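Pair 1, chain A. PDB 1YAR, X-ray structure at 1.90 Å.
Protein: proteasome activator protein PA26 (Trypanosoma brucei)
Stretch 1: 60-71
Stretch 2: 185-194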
# COMPACT_ATOMS: atom_id res chain seq x y z
N THR A 60 -68.55 73.09 93.72
CA THR A 60 -67.79 74.27 94.15
C THR A 60 -67.21 73.96 95.53
O THR A 60 -67.91 73.43 96.40
CB THR A 60 -68.68 75.52 94.21
OG1 THR A 60 -69.21 75.79 92.90
CG2 THR A 60 -67.85 76.77 94.49
N TYR A 61 -65.93 74.27 95.72
CA TYR A 61 -65.23 73.89 96.93
C TYR A 61 -65.04 75.09 97.84
O TYR A 61 -64.83 76.20 97.36
CB TYR A 61 -63.87 73.30 96.57
CG TYR A 61 -63.83 71.80 96.33
CD1 TYR A 61 -64.76 71.17 95.51
CD2 TYR A 61 -62.81 71.03 96.90
CE1 TYR A 61 -64.70 69.78 95.29
CE2 TYR A 61 -62.74 69.66 96.68
CZ TYR A 61 -63.68 69.04 95.88
OH TYR A 61 -63.59 67.68 95.68
N GLY A 62 -65.11 74.86 99.15
CA GLY A 62 -64.76 75.87 100.16
C GLY A 62 -63.92 75.22 101.24
O GLY A 62 -63.46 74.09 101.05
N ARG A 63 -63.72 75.91 102.37
CA ARG A 63 -62.87 75.37 103.45
C ARG A 63 -63.39 74.03 103.97
O ARG A 63 -62.61 73.18 104.40
CB ARG A 63 -62.72 76.36 104.62
CG ARG A 63 -63.42 75.91 105.94
CD ARG A 63 -62.98 76.65 107.20
NE ARG A 63 -61.54 76.54 107.45
CZ ARG A 63 -60.93 77.03 108.53
NH1 ARG A 63 -61.62 77.65 109.47
NH2 ARG A 63 -59.61 76.88 108.66
N ALA A 64 -64.71 73.84 103.92
CA ALA A 64 -65.34 72.62 104.39
C ALA A 64 -64.77 71.36 103.72
O ALA A 64 -64.69 70.29 104.34
CB ALA A 64 -66.84 72.70 104.18
N GLN A 65 -64.39 71.49 102.45
CA GLN A 65 -63.83 70.36 101.69
C GLN A 65 -62.42 70.00 102.12
O GLN A 65 -61.95 68.90 101.85
CB GLN A 65 -63.89 70.62 100.19
CG GLN A 65 -65.25 70.41 99.55
CD GLN A 65 -66.35 71.31 100.12
OE1 GLN A 65 -66.21 72.54 100.17
NE2 GLN A 65 -67.44 70.69 100.56
N ALA A 66 -61.74 70.93 102.80
CA ALA A 66 -60.44 70.64 103.39
C ALA A 66 -60.57 69.89 104.71
O ALA A 66 -59.62 69.28 105.18
CB ALA A 66 -59.66 71.92 103.61
N GLU A 67 -61.76 69.94 105.31
CA GLU A 67 -61.99 69.37 106.65
C GLU A 67 -62.35 67.89 106.60
O GLU A 67 -62.27 67.21 107.63
CB GLU A 67 -63.08 70.16 107.39
CG GLU A 67 -62.63 71.57 107.75
CD GLU A 67 -63.73 72.44 108.36
OE1 GLU A 67 -63.39 73.27 109.23
OE2 GLU A 67 -64.92 72.31 107.98
N LYS A 68 -62.73 67.41 105.42
CA LYS A 68 -63.04 65.99 105.23
C LYS A 68 -62.46 65.41 103.94
O LYS A 68 -62.58 66.03 102.87
CB LYS A 68 -64.55 65.79 105.24
CG LYS A 68 -64.99 64.63 106.12
CD LYS A 68 -65.88 63.64 105.38
CE LYS A 68 -65.99 62.35 106.19
NZ LYS A 68 -66.34 61.16 105.35
N SER A 69 -61.87 64.21 104.03
CA SER A 69 -61.45 63.44 102.85
C SER A 69 -62.61 62.62 102.26
O SER A 69 -63.26 61.86 102.98
CB SER A 69 -60.29 62.49 103.18
OG SER A 69 -59.18 63.19 103.69
N PRO A 70 -62.84 62.77 100.96
CA PRO A 70 -64.03 62.20 100.32
C PRO A 70 -63.96 60.68 100.18
O PRO A 70 -63.13 60.17 99.43
CB PRO A 70 -64.05 62.86 98.94
CG PRO A 70 -62.94 63.83 98.93
CD PRO A 70 -61.98 63.48 100.00
N GLU A 71 -64.85 59.99 100.89
CA GLU A 71 -64.86 58.53 100.96
C GLU A 71 -65.04 57.87 99.60
O GLU A 71 -64.51 56.79 99.36
CB GLU A 71 -65.99 58.03 101.88
CG GLU A 71 -65.80 58.28 103.36
CD GLU A 71 -67.09 58.05 104.15
OE1 GLU A 71 -67.42 56.87 104.45
OE2 GLU A 71 -67.79 59.05 104.47
N LEU A 185 -54.99 77.93 95.52
CA LEU A 185 -54.80 76.81 96.44
C LEU A 185 -56.13 76.06 96.73
O LEU A 185 -56.17 74.83 96.79
CB LEU A 185 -54.14 77.28 97.73
CG LEU A 185 -53.84 76.20 98.79
CD1 LEU A 185 -52.78 75.23 98.26
CD2 LEU A 185 -53.39 76.84 100.10
N LEU A 186 -57.21 76.82 96.90
CA LEU A 186 -58.52 76.23 97.08
C LEU A 186 -58.96 75.45 95.85
O LEU A 186 -59.45 74.32 95.95
CB LEU A 186 -59.54 77.34 97.40
CG LEU A 186 -60.95 76.89 97.77
CD1 LEU A 186 -60.96 75.90 98.93
CD2 LEU A 186 -61.81 78.12 98.09
N LEU A 187 -58.77 76.04 94.68
CA LEU A 187 -59.10 75.34 93.43
C LEU A 187 -58.16 74.14 93.21
O LEU A 187 -58.56 73.15 92.61
CB LEU A 187 -59.02 76.29 92.25
CG LEU A 187 -60.14 77.35 92.16
CD1 LEU A 187 -59.83 78.33 91.09
CD2 LEU A 187 -61.52 76.68 91.91
N GLU A 188 -56.92 74.23 93.70
CA GLU A 188 -56.01 73.08 93.59
C GLU A 188 -56.52 71.85 94.39
O GLU A 188 -56.28 70.70 93.99
CB GLU A 188 -54.58 73.45 93.99
CG GLU A 188 -53.59 72.37 93.62
CD GLU A 188 -52.20 72.61 94.17
OE1 GLU A 188 -51.39 71.67 94.11
OE2 GLU A 188 -51.93 73.73 94.65
N LEU A 189 -57.23 72.10 95.50
CA LEU A 189 -57.81 71.02 96.30
C LEU A 189 -58.82 70.24 95.49
O LEU A 189 -58.80 68.99 95.48
CB LEU A 189 -58.48 71.57 97.57
CG LEU A 189 -59.04 70.55 98.58
CD1 LEU A 189 -57.91 69.80 99.25
CD2 LEU A 189 -59.96 71.27 99.61
N ARG A 190 -59.69 70.97 94.81
CA ARG A 190 -60.66 70.38 93.91
C ARG A 190 -59.94 69.67 92.76
O ARG A 190 -60.40 68.62 92.31
CB ARG A 190 -61.59 71.46 93.37
CG ARG A 190 -62.66 70.99 92.45
CD ARG A 190 -63.63 72.09 92.09
NE ARG A 190 -64.47 71.72 90.97
CZ ARG A 190 -64.15 71.92 89.70
NH1 ARG A 190 -62.99 72.50 89.39
NH2 ARG A 190 -64.99 71.56 88.73
N GLN A 191 -58.83 70.26 92.29
CA GLN A 191 -58.13 69.73 91.12
C GLN A 191 -57.44 68.41 91.46
O GLN A 191 -57.36 67.51 90.61
CB GLN A 191 -57.12 70.72 90.54
CG GLN A 191 -56.84 70.45 89.01
CD GLN A 191 -58.12 70.43 88.17
OE1 GLN A 191 -58.93 71.37 88.24
NE2 GLN A 191 -58.30 69.38 87.37
N ILE A 192 -56.93 68.31 92.68
CA ILE A 192 -56.36 67.06 93.16
C ILE A 192 -57.44 65.98 93.17
O ILE A 192 -57.22 64.88 92.64
CB ILE A 192 -55.70 67.24 94.56
CG1 ILE A 192 -54.39 67.99 94.44
CG2 ILE A 192 -55.48 65.87 95.24
CD1 ILE A 192 -53.91 68.60 95.75
N ASP A 193 -58.62 66.28 93.74
CA ASP A 193 -59.73 65.31 93.70
C ASP A 193 -60.10 64.89 92.28
O ASP A 193 -60.20 63.70 92.00
CB ASP A 193 -60.96 65.84 94.43
CG ASP A 193 -60.76 65.90 95.92
OD1 ASP A 193 -59.72 65.42 96.43
OD2 ASP A 193 -61.59 66.43 96.68
N ALA A 194 -60.28 65.86 91.40
CA ALA A 194 -60.61 65.55 90.01
C ALA A 194 -59.50 64.77 89.31
O ALA A 194 -59.77 63.77 88.64
CB ALA A 194 -60.92 66.83 89.23

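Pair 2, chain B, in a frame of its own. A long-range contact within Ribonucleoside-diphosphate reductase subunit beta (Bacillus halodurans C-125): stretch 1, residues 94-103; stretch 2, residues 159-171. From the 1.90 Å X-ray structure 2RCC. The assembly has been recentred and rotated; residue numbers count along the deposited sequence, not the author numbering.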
# COMPACT_ATOMS: atom_id res chain seq x y z
N ASP B 94 -4.36 -11.22 -8.39
CA ASP B 94 -3.19 -10.47 -7.90
C ASP B 94 -2.00 -11.36 -7.46
O ASP B 94 -1.66 -11.51 -6.26
CB ASP B 94 -3.62 -9.45 -6.83
CG ASP B 94 -2.66 -8.27 -6.73
OD1 ASP B 94 -1.50 -8.39 -7.21
OD2 ASP B 94 -3.07 -7.21 -6.17
N TYR B 95 -1.36 -11.95 -8.47
CA TYR B 95 -0.18 -12.78 -8.26
C TYR B 95 1.01 -11.95 -7.80
O TYR B 95 1.84 -12.43 -7.03
CB TYR B 95 0.19 -13.51 -9.53
CG TYR B 95 -0.79 -14.58 -9.95
CD1 TYR B 95 -0.83 -15.81 -9.29
CD2 TYR B 95 -1.64 -14.38 -11.05
CE1 TYR B 95 -1.71 -16.81 -9.70
CE2 TYR B 95 -2.51 -15.37 -11.46
CZ TYR B 95 -2.55 -16.58 -10.79
OH TYR B 95 -3.44 -17.51 -11.25
N SER B 96 1.10 -10.70 -8.24
CA SER B 96 2.23 -9.82 -7.82
C SER B 96 2.29 -9.68 -6.30
O SER B 96 3.36 -9.76 -5.70
CB SER B 96 2.13 -8.44 -8.46
OG SER B 96 3.30 -7.65 -8.20
N MSE B 97 1.12 -9.50 -5.69
CA MSE B 97 1.04 -9.32 -4.23
C MSE B 97 1.24 -10.62 -3.48
O MSE B 97 1.79 -10.57 -2.37
CB MSE B 97 -0.24 -8.58 -3.83
CG MSE B 97 -0.33 -7.14 -4.35
SE MSE B 97 1.21 -5.96 -4.04
CE MSE B 97 1.18 -6.17 -2.06
N ARG B 98 0.84 -11.77 -4.04
CA ARG B 98 1.16 -13.07 -3.43
C ARG B 98 2.69 -13.29 -3.46
O ARG B 98 3.25 -13.82 -2.51
CB ARG B 98 0.44 -14.24 -4.11
N ALA B 99 3.36 -12.85 -4.54
CA ALA B 99 4.82 -12.97 -4.65
C ALA B 99 5.50 -12.00 -3.69
O ALA B 99 6.57 -12.29 -3.10
CB ALA B 99 5.28 -12.68 -6.10
N ALA B 100 4.87 -10.85 -3.50
CA ALA B 100 5.39 -9.79 -2.61
C ALA B 100 5.56 -10.27 -1.18
O ALA B 100 6.46 -9.80 -0.50
CB ALA B 100 4.50 -8.48 -2.65
N GLU B 101 4.75 -11.24 -0.75
CA GLU B 101 4.87 -11.82 0.60
C GLU B 101 6.23 -12.53 0.89
O GLU B 101 6.55 -12.80 2.02
CB GLU B 101 3.69 -12.76 0.86
CG GLU B 101 3.40 -12.97 2.32
CD GLU B 101 2.11 -13.76 2.59
OE1 GLU B 101 1.56 -14.42 1.68
OE2 GLU B 101 1.66 -13.72 3.75
N TYR B 102 7.00 -12.82 -0.16
CA TYR B 102 8.32 -13.48 -0.09
C TYR B 102 9.49 -12.52 -0.09
O TYR B 102 10.64 -12.94 0.06
CB TYR B 102 8.44 -14.50 -1.23
CG TYR B 102 7.47 -15.62 -1.07
CD1 TYR B 102 7.81 -16.77 -0.38
CD2 TYR B 102 6.18 -15.53 -1.59
CE1 TYR B 102 6.90 -17.81 -0.20
CE2 TYR B 102 5.27 -16.55 -1.41
CZ TYR B 102 5.64 -17.69 -0.72
OH TYR B 102 4.72 -18.70 -0.53
N LEU B 103 9.23 -11.22 -0.24
CA LEU B 103 10.29 -10.24 -0.17
C LEU B 103 10.75 -10.08 1.27
O LEU B 103 9.98 -9.63 2.12
CB LEU B 103 9.83 -8.90 -0.66
CG LEU B 103 9.66 -8.75 -2.17
CD1 LEU B 103 8.82 -7.52 -2.48
CD2 LEU B 103 10.99 -8.72 -2.90
N ILE B 159 -0.80 -14.64 -19.22
CA ILE B 159 -0.36 -14.05 -17.96
C ILE B 159 -0.48 -15.03 -16.80
O ILE B 159 0.47 -15.16 -16.02
CB ILE B 159 -1.13 -12.71 -17.65
CG1 ILE B 159 -0.84 -11.62 -18.72
CG2 ILE B 159 -0.79 -12.19 -16.23
CD1 ILE B 159 0.63 -11.18 -18.84
N ILE B 160 -1.63 -15.71 -16.69
CA ILE B 160 -1.86 -16.70 -15.62
C ILE B 160 -0.85 -17.85 -15.65
O ILE B 160 -0.25 -18.15 -14.63
CB ILE B 160 -3.27 -17.34 -15.69
CG1 ILE B 160 -4.35 -16.35 -15.25
CG2 ILE B 160 -3.37 -18.56 -14.78
CD1 ILE B 160 -5.78 -16.78 -15.68
N ASP B 161 -0.67 -18.46 -16.82
CA ASP B 161 0.28 -19.58 -16.99
C ASP B 161 1.71 -19.23 -16.50
O ASP B 161 2.36 -20.03 -15.85
CB ASP B 161 0.28 -20.08 -18.45
N GLY B 162 2.15 -18.00 -16.78
CA GLY B 162 3.45 -17.52 -16.31
C GLY B 162 3.51 -17.33 -14.80
O GLY B 162 4.46 -17.80 -14.15
N TYR B 163 2.51 -16.66 -14.23
CA TYR B 163 2.49 -16.42 -12.77
C TYR B 163 2.20 -17.68 -11.94
O TYR B 163 2.70 -17.81 -10.83
CB TYR B 163 1.51 -15.31 -12.36
CG TYR B 163 1.95 -13.87 -12.58
CD1 TYR B 163 2.89 -13.26 -11.73
CD2 TYR B 163 1.37 -13.10 -13.58
CE1 TYR B 163 3.25 -11.90 -11.91
CE2 TYR B 163 1.73 -11.77 -13.77
CZ TYR B 163 2.66 -11.18 -12.94
OH TYR B 163 2.96 -9.86 -13.18
N GLU B 164 1.39 -18.60 -12.48
CA GLU B 164 1.08 -19.87 -11.79
C GLU B 164 2.29 -20.76 -11.52
O GLU B 164 2.27 -21.58 -10.60
CB GLU B 164 0.03 -20.67 -12.57
CG GLU B 164 -1.38 -20.22 -12.30
CD GLU B 164 -1.84 -20.65 -10.91
OE1 GLU B 164 -1.52 -21.79 -10.50
OE2 GLU B 164 -2.52 -19.85 -10.24
N LYS B 165 3.33 -20.62 -12.34
CA LYS B 165 4.58 -21.34 -12.13
C LYS B 165 5.24 -20.96 -10.81
O LYS B 165 5.86 -21.81 -10.18
CB LYS B 165 5.50 -21.21 -13.37
CG LYS B 165 4.93 -22.09 -14.52
CD LYS B 165 5.69 -22.03 -15.82
CE LYS B 165 5.14 -23.07 -16.80
NZ LYS B 165 3.67 -22.93 -17.03
N PHE B 166 5.08 -19.70 -10.36
CA PHE B 166 5.58 -19.28 -9.07
C PHE B 166 4.72 -19.88 -7.93
O PHE B 166 5.28 -20.37 -6.95
CB PHE B 166 5.63 -17.73 -8.95
CG PHE B 166 6.00 -17.26 -7.60
CD1 PHE B 166 7.33 -17.24 -7.20
CD2 PHE B 166 5.03 -16.86 -6.69
CE1 PHE B 166 7.69 -16.83 -5.93
CE2 PHE B 166 5.40 -16.45 -5.40
CZ PHE B 166 6.72 -16.43 -5.03
N VAL B 167 3.39 -19.85 -8.07
CA VAL B 167 2.53 -20.38 -6.98
C VAL B 167 2.75 -21.88 -6.80
O VAL B 167 2.76 -22.35 -5.67
CB VAL B 167 1.01 -20.07 -7.12
CG1 VAL B 167 0.76 -18.60 -7.45
CG2 VAL B 167 0.37 -20.94 -8.16
N ASP B 168 2.97 -22.60 -7.90
CA ASP B 168 3.28 -24.03 -7.85
C ASP B 168 4.63 -24.33 -7.20
O ASP B 168 4.75 -25.32 -6.46
CB ASP B 168 3.26 -24.65 -9.25
N ASN B 169 5.65 -23.50 -7.48
CA ASN B 169 6.99 -23.72 -6.96
C ASN B 169 7.74 -22.42 -6.75
O ASN B 169 8.51 -22.03 -7.63
CB ASN B 169 7.73 -24.60 -7.97
CG ASN B 169 9.12 -25.00 -7.51
OD1 ASN B 169 9.42 -25.06 -6.32
ND2 ASN B 169 9.96 -25.32 -8.48
N PRO B 170 7.54 -21.75 -5.59
CA PRO B 170 8.21 -20.46 -5.38
C PRO B 170 9.69 -20.64 -5.09
O PRO B 170 10.05 -21.18 -4.07
CB PRO B 170 7.47 -19.86 -4.19
CG PRO B 170 6.83 -20.95 -3.51
CD PRO B 170 6.68 -22.12 -4.45
N THR B 171 10.53 -20.22 -6.02
CA THR B 171 11.97 -20.32 -5.91
C THR B 171 12.48 -19.00 -6.46
O THR B 171 11.70 -18.24 -7.01
CB THR B 171 12.50 -21.44 -6.78
OG1 THR B 171 12.33 -21.06 -8.15
CG2 THR B 171 11.76 -22.79 -6.50

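Fourteen central residues of pair 2 superpose on pair 1 with an RMSD of 0.8 Å over N, CA and C. In both pairs a short helical segment, weakly bonded in pair 1, lies against a longer helix. The matched runs are A:Gly62 to A:Lys68 with B:Tyr95 to B:Glu101, and A:Leu186 to A:Ile192 with B:Tyr163 to B:Asn169. The buried surfaces are similar, 428 Å² in pair 1 and 459 Å² in pair 2.

The most conservative match is A:Ala66 with B:Ala99. Each alanine points its CA-to-CB bond sideways and meets one large residue of the second stretch: A:Ala66 CB lies 4.1 Å from A:Leu189 CD2, and B:Ala99 CB lies 3.8 Å from B:Phe166 CE2. Those partners also match, with side-chain centres 1.3 Å apart, and both point toward the first stretch. A branched aliphatic group and an aromatic ring thus fill much the same space. The ring also extends to B:Tyr102, an offset edge-to-face pair with planes at 85° and B:Tyr102 CD2 3.6 Å from B:Phe166 CZ.

The neighbouring match, A:Gln65 with B:Arg98, also points inward. The end of A:Gln65 leads away, and its OE1 accepts from A:Gly62 N at 2.8 Å, while CB stays 4.0 Å from A:Leu189 CD2. B:Arg98 is modelled only to CB, so its further reach cannot be assessed.

The sharpest difference is at A:Gly62 and B:Tyr95, whose CA atoms fall 1.3 Å apart. Glycine offers only backbone: A:Gly62 O lies 3.7 Å from A:Leu186 CD1. B:Tyr95 instead inserts its side chain among B:Ile160, B:Tyr163, B:Glu164 and B:Val167. B:Tyr163, the match of A:Leu186, places CB over the B:Tyr95 ring, 3.8 Å from the centroid and 27° off the normal; the two rings are near parallel at 5° but slid apart.

Pair 1 supplies its tyrosine from A:Tyr61, which has no listed counterpart. There A:Arg190 CB sits 3.6 Å from the A:Tyr61 ring centroid, 8° off the normal. A:Arg190 matches B:Val167, whose CG1 meets B:Tyr95 CD1 at 3.7 Å, near the ring plane. The same backbone position therefore covers a face in one pair and borders an edge in the other.

Each tyrosine hydroxyl donates to a carboxylate: A:Tyr61 OH to A:Asp193 OD2 at 2.6 Å, and B:Tyr95 OH to B:Glu164 OE2 at 2.7 Å. The acceptors are not equivalent, since B:Glu164 matches A:Leu187, which makes no contact. Similar chemistry thus anchors both interfaces from different backbone positions.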